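Local coordinates for tryptophane-5-halogenase (Microbispora sp. ATCC PTA-5024, PDB 5UAO), which probably chlorinates carbon 5 of the tryptophan in a lanthipeptide, using bound flavin-adenine dinucleotide, during NAI-107 biosynthesis, at residues A[116-127]-A[139-150]. Numbering follows the deposited sequence.
Sequences FVAPFDWGTGSV and VNEATLQAMLMT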
loop_
_atom_site.group_PDB
_atom_site.type_symbol
_atom_site.label_atom_id
_atom_site.label_comp_id
_atom_site.label_asym_id
_atom_site.label_seq_id
_atom_site.Cartn_x
_atom_site.Cartn_y
_atom_site.Cartn_z
ATOM N N PHE A 116 -22.238 -15.260 13.555
ATOM C CA PHE A 116 -20.810 -15.620 13.382
ATOM C C PHE A 116 -20.008 -14.653 14.195
ATOM O O PHE A 116 -20.513 -13.613 14.610
ATOM C CB PHE A 116 -20.289 -15.580 11.922
ATOM C CG PHE A 116 -20.538 -14.262 11.230
ATOM C CD1 PHE A 116 -21.795 -14.001 10.682
ATOM C CD2 PHE A 116 -19.569 -13.272 11.168
ATOM C CE1 PHE A 116 -22.081 -12.800 10.066
ATOM C CE2 PHE A 116 -19.846 -12.054 10.535
ATOM C CZ PHE A 116 -21.088 -11.822 9.961
ATOM N N VAL A 117 -18.752 -14.994 14.393
ATOM C CA VAL A 117 -17.850 -14.189 15.208
ATOM C C VAL A 117 -16.663 -13.778 14.374
ATOM O O VAL A 117 -16.230 -14.505 13.476
ATOM C CB VAL A 117 -17.379 -14.915 16.518
ATOM C CG1 VAL A 117 -18.570 -15.198 17.421
ATOM C CG2 VAL A 117 -16.607 -16.168 16.230
ATOM N N ALA A 118 -16.164 -12.596 14.680
ATOM C CA ALA A 118 -15.083 -11.970 13.995
ATOM C C ALA A 118 -14.007 -11.601 15.005
ATOM O O ALA A 118 -14.110 -10.569 15.668
ATOM C CB ALA A 118 -15.604 -10.707 13.319
ATOM N N PRO A 119 -12.927 -12.355 15.027
ATOM C CA PRO A 119 -11.888 -12.172 16.002
ATOM C C PRO A 119 -10.730 -11.285 15.517
ATOM O O PRO A 119 -10.574 -11.052 14.335
ATOM C CB PRO A 119 -11.431 -13.614 16.246
ATOM C CG PRO A 119 -11.440 -14.174 14.875
ATOM C CD PRO A 119 -12.657 -13.557 14.195
ATOM N N PHE A 120 -9.872 -10.840 16.432
ATOM C CA PHE A 120 -8.714 -10.014 16.077
ATOM C C PHE A 120 -7.433 -10.829 15.728
ATOM O O PHE A 120 -6.445 -10.234 15.297
ATOM C CB PHE A 120 -8.328 -9.133 17.266
ATOM C CG PHE A 120 -9.224 -7.942 17.495
ATOM C CD1 PHE A 120 -9.383 -6.953 16.496
ATOM C CD2 PHE A 120 -9.833 -7.753 18.730
ATOM C CE1 PHE A 120 -10.223 -5.848 16.723
ATOM C CE2 PHE A 120 -10.608 -6.620 18.992
ATOM C CZ PHE A 120 -10.822 -5.672 17.993
ATOM N N ASP A 121 -7.431 -12.142 15.961
ATOM C CA ASP A 121 -6.164 -12.935 16.030
ATOM C C ASP A 121 -5.761 -13.783 14.824
ATOM O O ASP A 121 -4.944 -14.740 14.932
ATOM C CB ASP A 121 -6.234 -13.895 17.181
ATOM C CG ASP A 121 -7.246 -15.001 16.951
ATOM O OD1 ASP A 121 -8.183 -14.828 16.131
ATOM O OD2 ASP A 121 -7.102 -16.037 17.626
ATOM N N TRP A 122 -6.331 -13.478 13.687
ATOM C CA TRP A 122 -5.739 -13.952 12.456
ATOM C C TRP A 122 -4.222 -13.924 12.468
ATOM O O TRP A 122 -3.629 -12.906 12.841
ATOM C CB TRP A 122 -6.169 -13.017 11.393
ATOM C CG TRP A 122 -7.144 -13.603 10.668
ATOM C CD1 TRP A 122 -8.477 -13.627 10.929
ATOM C CD2 TRP A 122 -6.916 -14.363 9.495
ATOM N NE1 TRP A 122 -9.112 -14.336 9.937
ATOM C CE2 TRP A 122 -8.172 -14.790 9.037
ATOM C CE3 TRP A 122 -5.763 -14.692 8.765
ATOM C CZ2 TRP A 122 -8.319 -15.554 7.868
ATOM C CZ3 TRP A 122 -5.897 -15.432 7.616
ATOM C CH2 TRP A 122 -7.174 -15.865 7.172
ATOM N N GLY A 123 -3.581 -15.014 12.060
ATOM C CA GLY A 123 -2.134 -15.075 12.245
ATOM C C GLY A 123 -1.757 -16.021 13.362
ATOM O O GLY A 123 -1.872 -17.267 13.178
ATOM N N THR A 124 -1.331 -15.486 14.515
ATOM C CA THR A 124 -0.907 -16.394 15.634
ATOM C C THR A 124 -2.008 -17.351 16.106
ATOM O O THR A 124 -1.720 -18.511 16.472
ATOM C CB THR A 124 -0.329 -15.646 16.867
ATOM O OG1 THR A 124 0.680 -14.722 16.437
ATOM C CG2 THR A 124 0.268 -16.634 17.902
ATOM N N GLY A 125 -3.263 -16.876 16.085
ATOM C CA GLY A 125 -4.414 -17.713 16.438
ATOM C C GLY A 125 -5.054 -18.519 15.308
ATOM O O GLY A 125 -6.042 -19.229 15.536
ATOM N N SER A 126 -4.526 -18.419 14.088
ATOM C CA SER A 126 -5.209 -19.049 12.942
ATOM C C SER A 126 -5.326 -20.568 13.094
ATOM O O SER A 126 -4.384 -21.247 13.518
ATOM C CB SER A 126 -4.540 -18.691 11.616
ATOM O OG SER A 126 -4.990 -17.428 11.164
ATOM N N VAL A 127 -6.510 -21.079 12.768
ATOM C CA VAL A 127 -6.760 -22.540 12.700
ATOM C C VAL A 127 -7.043 -22.857 11.257
ATOM O O VAL A 127 -6.479 -23.795 10.700
ATOM C CB VAL A 127 -7.951 -22.989 13.588
ATOM C CG1 VAL A 127 -8.363 -24.425 13.310
ATOM C CG2 VAL A 127 -7.596 -22.791 15.040
ATOM N N VAL A 139 -17.711 -20.038 10.235
ATOM C CA VAL A 139 -16.395 -19.460 10.363
ATOM C C VAL A 139 -15.891 -19.447 11.787
ATOM O O VAL A 139 -14.871 -18.855 12.058
ATOM C CB VAL A 139 -16.351 -17.951 9.857
ATOM C CG1 VAL A 139 -16.591 -17.888 8.392
ATOM C CG2 VAL A 139 -17.379 -17.061 10.578
ATOM N N ASN A 140 -16.647 -20.049 12.698
ATOM C CA ASN A 140 -16.464 -19.872 14.111
ATOM C C ASN A 140 -15.396 -20.767 14.692
ATOM O O ASN A 140 -15.108 -20.663 15.836
ATOM C CB ASN A 140 -17.801 -20.067 14.841
ATOM C CG ASN A 140 -18.770 -18.959 14.599
ATOM O OD1 ASN A 140 -18.469 -17.920 14.004
ATOM N ND2 ASN A 140 -19.931 -19.125 15.146
ATOM N N GLU A 141 -14.770 -21.591 13.877
ATOM C CA GLU A 141 -13.567 -22.285 14.276
ATOM C C GLU A 141 -12.377 -21.895 13.428
ATOM O O GLU A 141 -11.377 -22.658 13.351
ATOM C CB GLU A 141 -13.820 -23.836 14.246
ATOM C CG GLU A 141 -14.823 -24.232 15.355
ATOM C CD GLU A 141 -14.789 -25.719 15.724
ATOM O OE1 GLU A 141 -14.069 -26.521 15.062
ATOM O OE2 GLU A 141 -15.488 -26.089 16.683
ATOM N N ALA A 142 -12.432 -20.671 12.870
ATOM C CA ALA A 142 -11.375 -20.226 12.036
ATOM C C ALA A 142 -10.118 -19.836 12.800
ATOM O O ALA A 142 -9.032 -19.842 12.209
ATOM C CB ALA A 142 -11.794 -19.073 11.172
ATOM N N THR A 143 -10.254 -19.502 14.067
ATOM C CA THR A 143 -9.125 -19.116 14.892
ATOM C C THR A 143 -9.413 -19.516 16.350
ATOM O O THR A 143 -10.539 -19.863 16.710
ATOM C CB THR A 143 -8.831 -17.577 14.834
ATOM O OG1 THR A 143 -9.745 -16.855 15.660
ATOM C CG2 THR A 143 -8.846 -16.972 13.401
ATOM N N LEU A 144 -8.376 -19.435 17.190
ATOM C CA LEU A 144 -8.501 -19.685 18.626
ATOM C C LEU A 144 -9.405 -18.641 19.285
ATOM O O LEU A 144 -10.228 -19.016 20.066
ATOM C CB LEU A 144 -7.104 -19.684 19.286
ATOM C CG LEU A 144 -6.951 -19.918 20.818
ATOM C CD1 LEU A 144 -7.601 -21.203 21.256
ATOM C CD2 LEU A 144 -5.491 -19.901 21.297
ATOM N N GLN A 145 -9.263 -17.341 18.944
ATOM C CA GLN A 145 -10.100 -16.342 19.554
ATOM C C GLN A 145 -11.551 -16.540 19.161
ATOM O O GLN A 145 -12.479 -16.243 19.943
ATOM C CB GLN A 145 -9.662 -14.931 19.189
ATOM C CG GLN A 145 -8.644 -14.310 20.093
ATOM C CD GLN A 145 -8.361 -12.855 19.719
ATOM O OE1 GLN A 145 -8.628 -12.409 18.581
ATOM N NE2 GLN A 145 -7.766 -12.124 20.660
ATOM N N ALA A 146 -11.775 -17.059 17.957
ATOM C CA ALA A 146 -13.170 -17.350 17.557
ATOM C C ALA A 146 -13.763 -18.379 18.470
ATOM O O ALA A 146 -14.937 -18.259 18.838
ATOM C CB ALA A 146 -13.283 -17.793 16.121
ATOM N N MET A 147 -12.970 -19.390 18.840
ATOM C CA MET A 147 -13.421 -20.416 19.834
ATOM C C MET A 147 -13.534 -19.867 21.281
ATOM O O MET A 147 -14.448 -20.188 22.013
ATOM C CB MET A 147 -12.516 -21.641 19.804
ATOM C CG MET A 147 -12.514 -22.403 18.493
ATOM S SD MET A 147 -11.215 -23.645 18.460
ATOM C CE MET A 147 -11.442 -24.336 16.836
ATOM N N LEU A 148 -12.619 -19.006 21.693
ATOM C CA LEU A 148 -12.779 -18.334 22.992
ATOM C C LEU A 148 -14.076 -17.520 23.055
ATOM O O LEU A 148 -14.889 -17.636 23.995
ATOM C CB LEU A 148 -11.539 -17.490 23.262
ATOM C CG LEU A 148 -10.288 -18.321 23.603
ATOM C CD1 LEU A 148 -9.015 -17.597 23.217
ATOM C CD2 LEU A 148 -10.321 -18.546 25.124
ATOM N N MET A 149 -14.364 -16.806 21.969
ATOM C CA MET A 149 -15.631 -16.056 21.933
ATOM C C MET A 149 -16.900 -16.924 22.051
ATOM O O MET A 149 -17.815 -16.597 22.827
ATOM C CB MET A 149 -15.676 -15.155 20.708
ATOM C CG MET A 149 -14.660 -14.019 20.712
ATOM S SD MET A 149 -14.969 -12.897 19.279
ATOM C CE MET A 149 -14.042 -13.671 18.195
ATOM N N THR A 150 -16.974 -17.993 21.280
ATOM C CA THR A 150 -18.130 -18.896 21.419
ATOM C C THR A 150 -18.197 -19.641 22.780
ATOM O O THR A 150 -19.272 -20.026 23.219
ATOM C CB THR A 150 -18.293 -19.897 20.260
ATOM O OG1 THR A 150 -17.117 -20.711 20.139
ATOM C CG2 THR A 150 -18.537 -19.135 18.947
HETATM O O HOH W 1 -14.216 -16.151 12.576
HETATM O O HOH W 2 -7.770 -17.988 9.914
#
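Val-117 and Pro-119, which flank the outward-pointing Ala-118 on strand 116-119, pack against the first two turns of helix 144-150, whose axis passes 7.6 Å from the strand's. Met-149 bridges both: its bend at chi3 (-89°) swings CE onto Pro-119 CB at 3.3 Å, tighter than normal carbon contact, while the same methyl lies near Val-117 CB. CG2 of Val-117 lies 3.7 Å from Ala-146 CB. Alongside, Asn-140 crosses Val-117 at about a right angle, and its OD1 accepts from Val-117 N at 3.0 Å, the donor tilted 30° from the carbonyl plane. A water donates to both Val-117 O and Val-139 O.

At the polar edge, Thr-143 is the N-cap: its OG1 takes the Ala-146 amide and donates to the syn lone pair of Asp-121 OD1, 2.6 Å away. CG of Asp-121 sits between the backbone N and the carbonyl carbon (chi1 69°), which turns OD1 to the Thr-143 hydroxyl and lets OD2 receive Gln-145 N (2.8 Å) from above the carboxylate plane. One buried carboxylate thus takes both a helix-start amide and the capping hydroxyl, which would probably stabilise its negative charge. The Gln-145 side chain slides past that of Asp-121 in the opposite direction, its OE1 accepting weakly from Phe-120 N and its NE2 bonded to Pro-171 O. Gly-125 O accepts Leu-144 N at 2.9 Å, and Val-127 N donates to Ala-142 O at 2.9 Å; these two bonds flank and form the single backbone bridge between Ser-126 and Thr-143.

Strand 116-119 is an edge strand of its mixed sheet within this chain, bonded to strand 104-108. The contact fastens this edge and the following turn to the start of helix 144-150, with helices 461-471 and 485-501 packed around it.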